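Local atomic coordinates of uncharacterized HTH-type transcriptional regulator ygaV (Escherichia coli K12, PDB entry 3CUO), a protein that regulates gene expression on a large scale in response to sulfide, acting as both repressor and activator and, without sulfide, holding down many anaerobic respiratory genes. Residues Ala16-Met21 with Asp64-Ile68; His23-Ile29 with His58-Met62. The contacts are given in a common frame with arbitrary orientation. Residues are numbered along the deposited sequence.

Contact 1 of 2, residues Ala16-Met21 with Asp64-Ile68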
loop_
_atom_site.group_PDB
_atom_site.type_symbol
_atom_site.label_atom_id
_atom_site.label_comp_id
_atom_site.label_asym_id
_atom_site.label_seq_id
_atom_site.Cartn_x
_atom_site.Cartn_y
_atom_site.Cartn_z
ATOM N N ALA A 16 -1.053 -7.654 -2.501
ATOM C CA ALA A 16 0.306 -8.064 -2.783
ATOM C C ALA A 16 1.221 -6.896 -3.194
ATOM O O ALA A 16 2.349 -6.807 -2.759
ATOM C CB ALA A 16 0.299 -9.102 -3.929
ATOM N N LEU A 17 0.731 -6.037 -4.082
ATOM C CA LEU A 17 1.432 -4.843 -4.448
ATOM C C LEU A 17 1.681 -3.949 -3.223
ATOM O O LEU A 17 2.794 -3.514 -2.990
ATOM C CB LEU A 17 0.653 -4.104 -5.488
ATOM C CG LEU A 17 1.284 -2.803 -5.963
ATOM C CD1 LEU A 17 2.333 -3.097 -7.016
ATOM C CD2 LEU A 17 0.192 -1.876 -6.483
ATOM N N LEU A 18 0.656 -3.692 -2.407
ATOM C CA LEU A 18 0.822 -2.857 -1.254
ATOM C C LEU A 18 1.785 -3.508 -0.275
ATOM O O LEU A 18 2.651 -2.874 0.322
ATOM C CB LEU A 18 -0.576 -2.564 -0.611
ATOM C CG LEU A 18 -1.618 -1.749 -1.372
ATOM C CD1 LEU A 18 -2.724 -1.406 -0.372
ATOM C CD2 LEU A 18 -1.038 -0.485 -2.041
ATOM N N LYS A 19 1.684 -4.802 -0.124
ATOM C CA LYS A 19 2.577 -5.479 0.815
ATOM C C LYS A 19 4.037 -5.382 0.402
ATOM O O LYS A 19 4.904 -5.150 1.262
ATOM C CB LYS A 19 2.142 -6.917 0.976
ATOM C CG LYS A 19 3.046 -7.733 1.902
ATOM C CD LYS A 19 2.250 -8.880 2.530
ATOM C CE LYS A 19 3.129 -10.130 2.788
ATOM N NZ LYS A 19 2.868 -10.749 4.175
ATOM N N ALA A 20 4.321 -5.510 -0.917
ATOM C CA ALA A 20 5.676 -5.356 -1.395
ATOM C C ALA A 20 6.273 -3.955 -1.221
ATOM O O ALA A 20 7.493 -3.786 -1.208
ATOM C CB ALA A 20 5.774 -5.802 -2.934
ATOM N N MET A 21 5.424 -2.939 -1.208
ATOM C CA MET A 21 5.865 -1.587 -1.056
ATOM C C MET A 21 5.875 -1.184 0.433
ATOM O O MET A 21 6.348 -0.119 0.745
ATOM C CB MET A 21 4.853 -0.647 -1.787
ATOM C CG MET A 21 4.708 -0.890 -3.328
ATOM S SD MET A 21 3.673 0.346 -4.251
ATOM C CE MET A 21 4.460 1.878 -3.947
ATOM N N ASP A 64 11.265 -9.760 -8.023
ATOM C CA ASP A 64 10.416 -10.954 -7.933
ATOM C C ASP A 64 8.947 -10.650 -7.754
ATOM O O ASP A 64 8.153 -11.375 -8.239
ATOM C CB ASP A 64 10.777 -11.828 -6.757
ATOM C CG ASP A 64 12.030 -12.584 -6.959
ATOM O OD1 ASP A 64 12.387 -12.949 -8.113
ATOM O OD2 ASP A 64 12.651 -12.851 -5.905
ATOM N N GLU A 65 8.618 -9.552 -7.106
ATOM C CA GLU A 65 7.245 -9.125 -6.951
ATOM C C GLU A 65 6.692 -8.244 -8.103
ATOM O O GLU A 65 5.508 -7.844 -8.093
ATOM C CB GLU A 65 7.129 -8.389 -5.592
ATOM C CG GLU A 65 6.958 -9.330 -4.436
ATOM C CD GLU A 65 5.640 -10.089 -4.517
ATOM O OE1 GLU A 65 4.559 -9.460 -4.431
ATOM O OE2 GLU A 65 5.672 -11.321 -4.730
ATOM N N GLY A 66 7.537 -7.941 -9.093
ATOM C CA GLY A 66 7.102 -7.301 -10.326
ATOM C C GLY A 66 7.196 -5.811 -10.303
ATOM O O GLY A 66 6.834 -5.177 -11.267
ATOM N N LEU A 67 7.737 -5.245 -9.214
ATOM C CA LEU A 67 7.798 -3.816 -9.030
ATOM C C LEU A 67 8.911 -3.160 -9.855
ATOM O O LEU A 67 8.765 -2.040 -10.306
ATOM C CB LEU A 67 8.081 -3.441 -7.548
ATOM C CG LEU A 67 7.098 -3.870 -6.470
ATOM C CD1 LEU A 67 7.402 -3.027 -5.323
ATOM C CD2 LEU A 67 5.696 -3.766 -6.919
ATOM N N ILE A 68 10.048 -3.834 -9.947
ATOM C CA ILE A 68 11.238 -3.231 -10.565
ATOM C C ILE A 68 11.820 -4.251 -11.518
ATOM O O ILE A 68 11.507 -5.434 -11.446
ATOM C CB ILE A 68 12.241 -2.729 -9.518
ATOM C CG1 ILE A 68 12.819 -3.877 -8.686
ATOM C CG2 ILE A 68 11.615 -1.561 -8.616
ATOM C CD1 ILE A 68 13.931 -3.451 -7.783
HETATM O O HOH W 1 3.830 -9.214 -1.823
#
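Leu67 pushes its isobutyl group against one flank of helix 11-21, where it meets three side chains from the last turns of the helix. Its CD2 lies 3.4 Å from CD1 of Leu17, a tight apolar contact, while its CD1 sits 4.0 Å from CB of Ala20 and 4.0 Å from CG of Met21. Ala20 points toward the loop, and its small methyl leaves room for the loop to come close: the nearest CA atoms are those of Ala20 and Glu65, 6.9 Å apart, and Ala20 CB also touches Glu65 CB at 3.9 Å. No direct hydrogen bond joins the segments. At the exposed margin a water bridges them instead, donating to Ala16 O at 3.0 Å and to Glu65 OE1 at 2.7 Å; Ala16 O meanwhile accepts the helical bond from Ala20 N at 3.0 Å. Helix 52-64 ends in a Schellman motif at Gly66, the first residue past the helix to leave helical angles; its phi is positive, 93°, and a CB here would jam against the carbonyl O of Glu65. The chain thus turns sharply from the predicted DNA-binding helix-turn-helix into the winged part of this ArsR-type domain, with Leu67 turned inward. Around the contact, Leu17 and Met21 rest on Ile89 of helix 84-97, Leu67 touches Val86 of the same helix, and Leu17 also packs on Tyr97 of the second subunit. Helix 11-21 is thereby held against the junction between helix 52-64 and strand 68-72.

Contact 2 of 2, residues His23-Ile29 with His58-Met62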
loop_
_atom_site.group_PDB
_atom_site.type_symbol
_atom_site.label_atom_id
_atom_site.label_comp_id
_atom_site.label_asym_id
_atom_site.label_seq_id
_atom_site.Cartn_x
_atom_site.Cartn_y
_atom_site.Cartn_z
ATOM N N HIS A 23 7.447 -1.155 3.227
ATOM C CA HIS A 23 8.675 -1.035 4.025
ATOM C C HIS A 23 9.213 0.352 3.732
ATOM O O HIS A 23 9.113 0.797 2.594
ATOM C CB HIS A 23 9.659 -2.110 3.645
ATOM C CG HIS A 23 10.882 -2.154 4.522
ATOM N ND1 HIS A 23 11.841 -1.158 4.534
ATOM C CD2 HIS A 23 11.309 -3.104 5.386
ATOM C CE1 HIS A 23 12.767 -1.458 5.420
ATOM N NE2 HIS A 23 12.488 -2.650 5.925
ATOM N N PRO A 24 9.608 1.109 4.793
ATOM C CA PRO A 24 10.016 2.467 4.530
ATOM C C PRO A 24 11.208 2.612 3.567
ATOM O O PRO A 24 11.252 3.535 2.764
ATOM C CB PRO A 24 10.397 3.008 5.951
ATOM C CG PRO A 24 10.411 1.800 6.831
ATOM C CD PRO A 24 9.600 0.785 6.248
ATOM N N LYS A 25 12.185 1.743 3.691
ATOM C CA LYS A 25 13.383 1.814 2.877
ATOM C C LYS A 25 13.068 1.389 1.429
ATOM O O LYS A 25 13.646 1.927 0.497
ATOM C CB LYS A 25 14.476 0.934 3.487
ATOM C CG LYS A 25 14.887 1.309 4.911
ATOM C CD LYS A 25 15.420 2.713 4.971
ATOM C CE LYS A 25 15.910 3.109 6.407
ATOM N NZ LYS A 25 14.875 2.705 7.376
ATOM N N ARG A 26 12.129 0.457 1.260
ATOM C CA ARG A 26 11.610 0.145 -0.066
ATOM C C ARG A 26 10.906 1.356 -0.692
ATOM O O ARG A 26 11.063 1.605 -1.840
ATOM C CB ARG A 26 10.687 -1.041 -0.016
ATOM C CG ARG A 26 11.328 -2.304 0.371
ATOM C CD ARG A 26 10.420 -3.451 0.032
ATOM N NE ARG A 26 11.086 -4.689 0.366
ATOM C CZ ARG A 26 10.582 -5.898 0.169
ATOM N NH1 ARG A 26 9.433 -6.067 -0.398
ATOM N NH2 ARG A 26 11.266 -6.961 0.526
ATOM N N LEU A 27 10.198 2.164 0.081
ATOM C CA LEU A 27 9.619 3.380 -0.472
ATOM C C LEU A 27 10.657 4.373 -0.893
ATOM O O LEU A 27 10.499 5.003 -1.928
ATOM C CB LEU A 27 8.640 4.105 0.510
ATOM C CG LEU A 27 7.316 3.414 0.738
ATOM C CD1 LEU A 27 6.530 4.259 1.755
ATOM C CD2 LEU A 27 6.457 3.137 -0.565
ATOM N N LEU A 28 11.692 4.558 -0.098
ATOM C CA LEU A 28 12.802 5.475 -0.499
ATOM C C LEU A 28 13.455 5.003 -1.762
ATOM O O LEU A 28 13.741 5.783 -2.678
ATOM C CB LEU A 28 13.853 5.548 0.617
ATOM C CG LEU A 28 13.401 5.989 1.990
ATOM C CD1 LEU A 28 14.551 6.138 2.965
ATOM C CD2 LEU A 28 12.655 7.316 1.802
ATOM N N ILE A 29 13.639 3.699 -1.863
ATOM C CA ILE A 29 14.219 3.073 -3.102
ATOM C C ILE A 29 13.385 3.408 -4.319
ATOM O O ILE A 29 13.917 3.874 -5.383
ATOM C CB ILE A 29 14.355 1.559 -2.962
ATOM C CG1 ILE A 29 15.529 1.156 -2.090
ATOM C CG2 ILE A 29 14.522 0.806 -4.369
ATOM C CD1 ILE A 29 15.472 -0.387 -1.701
ATOM N N HIS A 58 16.352 -6.501 -0.669
ATOM C CA HIS A 58 15.111 -5.761 -0.935
ATOM C C HIS A 58 14.915 -5.674 -2.473
ATOM O O HIS A 58 13.867 -5.987 -2.989
ATOM C CB HIS A 58 15.112 -4.339 -0.329
ATOM C CG HIS A 58 14.910 -4.281 1.178
ATOM N ND1 HIS A 58 13.684 -4.451 1.788
ATOM C CD2 HIS A 58 15.771 -3.981 2.172
ATOM C CE1 HIS A 58 13.800 -4.291 3.096
ATOM N NE2 HIS A 58 15.062 -4.008 3.356
ATOM N N LEU A 59 15.928 -5.256 -3.194
ATOM C CA LEU A 59 15.820 -5.176 -4.670
ATOM C C LEU A 59 15.395 -6.476 -5.368
ATOM O O LEU A 59 14.551 -6.433 -6.262
ATOM C CB LEU A 59 17.148 -4.726 -5.262
ATOM C CG LEU A 59 17.402 -3.265 -4.918
ATOM C CD1 LEU A 59 18.894 -2.952 -5.004
ATOM C CD2 LEU A 59 16.525 -2.321 -5.764
ATOM N N ALA A 60 16.015 -7.595 -4.982
ATOM C CA ALA A 60 15.716 -8.929 -5.541
ATOM C C ALA A 60 14.312 -9.323 -5.257
ATOM O O ALA A 60 13.570 -9.774 -6.147
ATOM C CB ALA A 60 16.723 -10.022 -5.007
ATOM N N ARG A 61 13.869 -9.047 -4.025
ATOM C CA ARG A 61 12.501 -9.332 -3.681
ATOM C C ARG A 61 11.510 -8.432 -4.432
ATOM O O ARG A 61 10.510 -8.924 -4.893
ATOM C CB ARG A 61 12.267 -9.244 -2.142
ATOM C CG ARG A 61 13.322 -10.026 -1.285
ATOM C CD ARG A 61 12.892 -10.034 0.183
ATOM N NE ARG A 61 13.944 -10.237 1.212
ATOM C CZ ARG A 61 14.293 -9.339 2.164
ATOM N NH1 ARG A 61 13.762 -8.114 2.241
ATOM N NH2 ARG A 61 15.252 -9.661 3.037
ATOM N N MET A 62 11.771 -7.137 -4.560
ATOM C CA MET A 62 10.863 -6.283 -5.315
ATOM C C MET A 62 10.808 -6.651 -6.809
ATOM O O MET A 62 9.777 -6.528 -7.440
ATOM C CB MET A 62 11.255 -4.818 -5.132
ATOM C CG MET A 62 10.855 -4.262 -3.765
ATOM S SD MET A 62 10.996 -2.464 -3.563
ATOM C CE MET A 62 12.762 -2.601 -3.345
#
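Polar contacts centre on Arg26, whose extended side chain reaches across to donate from NE to His58 ND1 at 3.0 Å, nearly straight at 173°. Its guanidinium also comes edge-on to that of Arg61, with Arg26 NH2 and Arg61 NH1 3.2 Å apart; both are donors, so this is a close approach of like charges rather than a bond. Arg26 NH1 is satisfied by Ala20 O. A second histidine caps the helix: His23, at the N-cap, accepts from Lys25 N through ND1 at 3.0 Å. The aromatic contact pairs the two histidines edge-to-face, His58 directing its edge at the face of His23, with centroids 4.5 Å apart and planes at 62°. The apolar contacts join buried side chains. Ile29 CG2 meets Leu59 CD2 at 4.0 Å and Ile29 CD1 meets Met62 CE at 3.9 Å, while Met62 SD lies 3.8 Å from Arg26 CD. The two helical segments cross at -78° with axes 11.2 Å apart, a spacing bridged by these long side chains. Helix 24-33 thus packs across helix 52-64, the second helix of the predicted helix-turn-helix; Leu59 continues onto Leu44 of helix 41-48, and Met62 onto Ile68 of strand 68-72.

From the N terminus, the chain first supplies helix 11-21 to contact 1, then turns directly into helix 24-33 for contact 2. It next runs through strand 39-40 and helix 41-48 to helix 52-64, where contact 2 closes the inner loop; a few residues later, in the loop between helix 52-64 and strand 68-72, contact 1 closes the outer one. The loops are therefore nested, not crossed. The centres of the two contacts lie about 9 Å apart, and the contacts meet through probable hydrogen bonds from Leu67 N to Met62 O (3.0 Å) and from Arg26 NH1 to Ala20 O (3.1 Å). Together they tie two consecutive helices, both touching the second subunit, to the second helix of the predicted helix-turn-helix and its exit.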